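Local coordinates for protein pngf-ii (Elizabethkingia meningoseptica, PDB 4R4X) that probably hydrolyses the glycosylamide bond between the innermost N-acetylglucosamine and asparagine, releasing N-linked glycans from glycoproteins, at residues A244-G249 / T304-G309; I424-G429 / F527-G532. All blocks are in the same frame, centred on the assembly; numbering follows the deposited sequence.

Contact 1. Residues A244-G249 / T304-G309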
loop_
_atom_site.group_PDB
_atom_site.type_symbol
_atom_site.label_atom_id
_atom_site.label_comp_id
_atom_site.label_asym_id
_atom_site.label_seq_id
_atom_site.Cartn_x
_atom_site.Cartn_y
_atom_site.Cartn_z
ATOM N N ALA A 244 -17.360 0.415 21.099
ATOM C CA ALA A 244 -17.040 1.816 21.366
ATOM C C ALA A 244 -15.549 2.091 21.620
ATOM O O ALA A 244 -15.143 3.247 21.638
ATOM C CB ALA A 244 -17.837 2.303 22.566
ATOM N N TYR A 245 -14.752 1.048 21.831
ATOM C CA TYR A 245 -13.430 1.211 22.436
ATOM C C TYR A 245 -12.247 1.219 21.485
ATOM O O TYR A 245 -12.357 0.845 20.321
ATOM C CB TYR A 245 -13.241 0.155 23.531
ATOM C CG TYR A 245 -14.212 0.334 24.667
ATOM C CD1 TYR A 245 -13.979 1.273 25.658
ATOM C CD2 TYR A 245 -15.378 -0.421 24.739
ATOM C CE1 TYR A 245 -14.871 1.451 26.707
ATOM C CE2 TYR A 245 -16.283 -0.254 25.780
ATOM C CZ TYR A 245 -16.024 0.686 26.758
ATOM O OH TYR A 245 -16.905 0.848 27.793
ATOM N N ASP A 246 -11.115 1.688 22.018
ATOM C CA ASP A 246 -9.850 1.794 21.285
ATOM C C ASP A 246 -9.041 0.493 21.444
ATOM O O ASP A 246 -8.305 0.291 22.432
ATOM C CB ASP A 246 -9.030 3.023 21.713
ATOM C CG ASP A 246 -8.697 3.059 23.205
ATOM O OD1 ASP A 246 -9.486 2.555 24.034
ATOM O OD2 ASP A 246 -7.614 3.621 23.558
ATOM N N ARG A 247 -9.172 -0.377 20.452
ATOM C CA ARG A 247 -8.721 -1.757 20.596
ATOM C C ARG A 247 -7.361 -1.987 19.957
ATOM O O ARG A 247 -7.001 -1.332 18.993
ATOM C CB ARG A 247 -9.711 -2.725 19.943
ATOM C CG ARG A 247 -11.123 -2.619 20.466
ATOM C CD ARG A 247 -11.242 -2.842 21.975
ATOM N NE ARG A 247 -12.640 -3.120 22.323
ATOM C CZ ARG A 247 -13.056 -3.475 23.535
ATOM N NH1 ARG A 247 -12.198 -3.602 24.535
ATOM N NH2 ARG A 247 -14.349 -3.710 23.743
ATOM N N THR A 248 -6.626 -2.925 20.529
ATOM C CA THR A 248 -5.385 -3.371 19.963
ATOM C C THR A 248 -5.714 -4.234 18.765
ATOM O O THR A 248 -6.600 -5.113 18.842
ATOM C CB THR A 248 -4.599 -4.193 20.998
ATOM O OG1 THR A 248 -4.380 -3.388 22.170
ATOM C CG2 THR A 248 -3.272 -4.636 20.421
ATOM N N GLY A 249 -5.038 -3.922 17.670
ATOM C CA GLY A 249 -5.115 -4.644 16.419
ATOM C C GLY A 249 -3.751 -5.070 15.865
ATOM O O GLY A 249 -2.700 -4.459 16.131
ATOM N N THR A 304 -7.476 0.720 16.993
ATOM C CA THR A 304 -8.744 1.306 16.511
ATOM C C THR A 304 -9.039 2.598 17.251
ATOM O O THR A 304 -8.647 2.782 18.414
ATOM C CB THR A 304 -9.975 0.379 16.611
ATOM O OG1 THR A 304 -10.402 0.256 17.977
ATOM C CG2 THR A 304 -9.706 -0.979 16.021
ATOM N N PRO A 305 -9.704 3.527 16.568
ATOM C CA PRO A 305 -10.190 4.669 17.273
ATOM C C PRO A 305 -11.411 4.276 18.111
ATOM O O PRO A 305 -11.800 3.126 18.103
ATOM C CB PRO A 305 -10.501 5.644 16.141
ATOM C CG PRO A 305 -10.955 4.772 15.034
ATOM C CD PRO A 305 -10.115 3.538 15.153
ATOM N N PHE A 306 -11.947 5.209 18.883
ATOM C CA PHE A 306 -13.149 4.967 19.664
ATOM C C PHE A 306 -14.416 5.087 18.805
ATOM O O PHE A 306 -14.855 6.192 18.497
ATOM C CB PHE A 306 -13.243 5.986 20.773
ATOM C CG PHE A 306 -12.239 5.823 21.883
ATOM C CD1 PHE A 306 -12.543 5.064 23.011
ATOM C CD2 PHE A 306 -11.046 6.516 21.860
ATOM C CE1 PHE A 306 -11.655 4.991 24.078
ATOM C CE2 PHE A 306 -10.149 6.423 22.903
ATOM C CZ PHE A 306 -10.450 5.662 24.013
ATOM N N GLY A 307 -14.952 3.955 18.381
ATOM C CA GLY A 307 -16.313 3.844 17.825
ATOM C C GLY A 307 -16.631 4.485 16.493
ATOM O O GLY A 307 -17.792 4.902 16.232
ATOM N N ILE A 308 -15.641 4.544 15.621
ATOM C CA ILE A 308 -15.820 5.235 14.347
ATOM C C ILE A 308 -16.877 4.595 13.439
ATOM O O ILE A 308 -16.960 3.372 13.290
ATOM C CB ILE A 308 -14.498 5.382 13.582
ATOM C CG1 ILE A 308 -14.634 6.470 12.509
ATOM C CG2 ILE A 308 -14.076 4.049 12.951
ATOM C CD1 ILE A 308 -13.324 6.838 11.871
ATOM N N GLY A 309 -17.692 5.456 12.856
ATOM C CA GLY A 309 -18.750 5.031 11.974
ATOM C C GLY A 309 -19.998 4.793 12.775
ATOM O O GLY A 309 -20.933 5.593 12.710
HETATM O O HOH W 1 -14.290 1.062 18.522
#
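Asp246 lies flat against the ring of Phe306. The two side chains run alongside each other in the same direction, with carboxylate and ring planes only 20° apart, and CB of Asp246 sits over the centre of the ring, 3.8 Å from its centroid, in a CH-pi contact. The carboxylate continues outward over the far end of the ring, where Asp246 CG comes to 3.2 Å from Phe306 CZ. A chi1 of 58° sets Asp246 CG between its backbone N and carbonyl carbon, beside the CZ end of the ring. Near the ring plane, the carbonyl oxygen of Ala244 meets the rim, 3.5 Å from Phe306 CD1. Trp488 and Pro490 also pack on the side chain of Asp246.

The segments lie where the antiparallel neighbours 248-253 and 297-303 of the PNGase F core meet their loops, in a fold related to the eight-stranded beta-sandwiches of the PHM/PNGase F clan. Thr304 N donates to Arg247 O (2.9 Å), and the return bond goes to a side chain: Arg247 N points almost straight at Thr304 OG1 (2.8 Å, 173° at the hydrogen). This hydroxyl thus stands in for a backbone acceptor. From there the aliphatic base of Arg247 passes OG1, whereas its guanidinium leads away to a salt bridge with Asp243 and lays one face over Tyr245 CB.

The two segments are also bridged by a water lying 2.6 Å from Tyr245 O and accepting from Gly307 N at 3.0 Å. Thr304 O, buried without a conventional partner, is approached by Asp246 CA in a CA-H...O contact of 3.3 Å. The side-chain oxygen of Asn468 accepts from Phe306 N, tying down the backbone that carries the ring.

Contact 2. Residues I424-G429 / F527-G532; sequences ITTGHG and FWNVSG
Ile424, Thr426 and His428 each exchange a pair of backbone hydrogen bonds with Ser531, Asn529 and Phe527, six bonds that hold the two strands antiparallel at 177°. Ser531 N to Ile424 O, at 2.9 Å, lies in the carbonyl plane; the final bond, Phe527 N to His428 O at 3.1 Å, has its donor well above that plane. Between the bonded pairs the CA hydrogens contribute, as where Val530 CA lies 3.2 Å from Ile424 O.

On the face carrying the histidine, Thr426 OG1 and His428 NE2 share a hydrogen bond of 2.8 Å along one strand, fixing the tilt of the imidazole. The side chain of Asn529 crosses that of His428 at about a right angle, amide and ring planes 59° apart, with ND2 near NE2. In Phe527, paired directly with His428, chi1 of 59° turns CG between the backbone N and carbonyl carbon. The phenyl ring lies under His428 CB, which is 3.5 Å from its centroid. The imidazole and phenyl planes are nearly parallel, yet slid apart so far that they barely overlap; Trp488 stacks on the imidazole instead.

On the opposite face Trp528 folds over the neighbouring strand. Gly427 CA rests on its six-membered ring, 3.4 Å from the centroid, and the indole takes the place where a beta-carbon would stand. Thr425 OG1, bonded to Asn442, meets the indole edge in its plane, 3.4 Å from CE3, and touches Val530 CG1, while Asp435 accepts from the indole NE1.

Glycine beneath an aromatic ring on the adjacent strand is a familiar cross-strand pairing in antiparallel sheets, here within the beta-sandwich of the C-terminal PNGase F region, where strands 416-428 and 527-537 run side by side.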
loop_
_atom_site.group_PDB
_atom_site.type_symbol
_atom_site.label_atom_id
_atom_site.label_comp_id
_atom_site.label_asym_id
_atom_site.label_seq_id
_atom_site.Cartn_x
_atom_site.Cartn_y
_atom_site.Cartn_z
ATOM N N ILE A 424 8.747 -3.575 17.283
ATOM C CA ILE A 424 7.462 -2.899 17.508
ATOM C C ILE A 424 7.124 -2.986 18.978
ATOM O O ILE A 424 7.003 -4.075 19.518
ATOM C CB ILE A 424 6.327 -3.526 16.682
ATOM C CG1 ILE A 424 6.715 -3.559 15.211
ATOM C CG2 ILE A 424 5.026 -2.733 16.851
ATOM C CD1 ILE A 424 5.713 -4.265 14.313
ATOM N N THR A 425 6.963 -1.842 19.625
ATOM C CA THR A 425 6.658 -1.819 21.046
ATOM C C THR A 425 5.523 -0.868 21.383
ATOM O O THR A 425 5.507 0.278 20.893
ATOM C CB THR A 425 7.892 -1.462 21.913
ATOM O OG1 THR A 425 7.501 -1.438 23.291
ATOM C CG2 THR A 425 8.508 -0.086 21.513
ATOM N N THR A 426 4.600 -1.353 22.220
ATOM C CA THR A 426 3.584 -0.510 22.851
ATOM C C THR A 426 3.371 -0.902 24.311
ATOM O O THR A 426 3.430 -2.076 24.674
ATOM C CB THR A 426 2.241 -0.517 22.096
ATOM O OG1 THR A 426 1.691 -1.838 22.021
ATOM C CG2 THR A 426 2.417 0.037 20.707
ATOM N N GLY A 427 3.141 0.118 25.129
ATOM C CA GLY A 427 2.967 -0.015 26.539
ATOM C C GLY A 427 1.498 0.135 26.879
ATOM O O GLY A 427 0.774 0.932 26.258
ATOM N N HIS A 428 1.058 -0.668 27.843
ATOM C CA HIS A 428 -0.361 -0.758 28.233
ATOM C C HIS A 428 -0.546 -0.815 29.744
ATOM O O HIS A 428 0.393 -1.115 30.488
ATOM C CB HIS A 428 -0.990 -1.988 27.585
ATOM C CG HIS A 428 -0.857 -1.986 26.104
ATOM N ND1 HIS A 428 -1.768 -1.363 25.288
ATOM C CD2 HIS A 428 0.145 -2.411 25.298
ATOM C CE1 HIS A 428 -1.359 -1.440 24.036
ATOM N NE2 HIS A 428 -0.197 -2.065 24.015
ATOM N N GLY A 429 -1.776 -0.549 30.183
ATOM C CA GLY A 429 -2.104 -0.320 31.603
ATOM C C GLY A 429 -2.883 0.969 31.645
ATOM O O GLY A 429 -2.297 2.040 31.691
ATOM N N PHE A 527 1.439 -3.977 30.986
ATOM C CA PHE A 527 1.996 -5.001 30.111
ATOM C C PHE A 527 2.498 -4.403 28.819
ATOM O O PHE A 527 2.137 -3.270 28.463
ATOM C CB PHE A 527 0.983 -6.128 29.838
ATOM C CG PHE A 527 -0.302 -5.663 29.200
ATOM C CD1 PHE A 527 -0.457 -5.670 27.817
ATOM C CD2 PHE A 527 -1.380 -5.290 29.989
ATOM C CE1 PHE A 527 -1.653 -5.270 27.230
ATOM C CE2 PHE A 527 -2.575 -4.894 29.408
ATOM C CZ PHE A 527 -2.709 -4.876 28.027
ATOM N N TRP A 528 3.395 -5.129 28.148
ATOM C CA TRP A 528 4.092 -4.586 26.970
ATOM C C TRP A 528 3.994 -5.546 25.788
ATOM O O TRP A 528 4.466 -6.682 25.872
ATOM C CB TRP A 528 5.550 -4.274 27.305
ATOM C CG TRP A 528 5.653 -3.052 28.149
ATOM C CD1 TRP A 528 5.411 -2.958 29.489
ATOM C CD2 TRP A 528 5.916 -1.729 27.692
ATOM N NE1 TRP A 528 5.527 -1.650 29.895
ATOM C CE2 TRP A 528 5.853 -0.879 28.811
ATOM C CE3 TRP A 528 6.240 -1.181 26.448
ATOM C CZ2 TRP A 528 6.104 0.492 28.720
ATOM C CZ3 TRP A 528 6.475 0.178 26.363
ATOM C CH2 TRP A 528 6.393 0.998 27.473
ATOM N N ASN A 529 3.363 -5.081 24.708
ATOM C CA ASN A 529 3.272 -5.810 23.453
ATOM C C ASN A 529 4.501 -5.483 22.614
ATOM O O ASN A 529 4.612 -4.363 22.076
ATOM C CB ASN A 529 2.024 -5.406 22.676
ATOM C CG ASN A 529 0.745 -5.941 23.269
ATOM O OD1 ASN A 529 0.656 -7.087 23.691
ATOM N ND2 ASN A 529 -0.283 -5.122 23.225
ATOM N N VAL A 530 5.429 -6.436 22.517
ATOM C CA VAL A 530 6.677 -6.221 21.802
ATOM C C VAL A 530 6.941 -7.365 20.820
ATOM O O VAL A 530 6.779 -8.560 21.136
ATOM C CB VAL A 530 7.881 -5.984 22.753
ATOM C CG1 VAL A 530 7.551 -4.932 23.808
ATOM C CG2 VAL A 530 8.303 -7.255 23.454
ATOM N N SER A 531 7.288 -6.992 19.597
ATOM C CA SER A 531 7.769 -7.972 18.627
ATOM C C SER A 531 9.108 -7.569 18.027
ATOM O O SER A 531 9.444 -6.380 17.878
ATOM C CB SER A 531 6.724 -8.247 17.544
ATOM O OG SER A 531 6.706 -7.214 16.603
ATOM N N GLY A 532 9.875 -8.598 17.686
ATOM C CA GLY A 532 11.203 -8.446 17.141
ATOM C C GLY A 532 11.456 -9.425 16.033
ATOM O O GLY A 532 11.284 -10.632 16.206
#

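In the fold
Both segments of contact 1 precede those of contact 2 in sequence, and the centres of the two contacts lie about 18 Å apart, on the same side of the chain's centre. They belong to the N-terminal and C-terminal PNGase F regions respectively, yet one antiparallel sheet reaches both: strands 248-253 and 297-303, which run into contact 1, are followed across it by 493-504, 416-428 and 527-537, the last two forming contact 2. The contacts also meet directly, Thr248 packing against His428 and Asn529, and Trp488 is a common neighbour of both. The two halves of the PNGase F module are therefore joined through a shared sheet and through side-chain packing between the contacts.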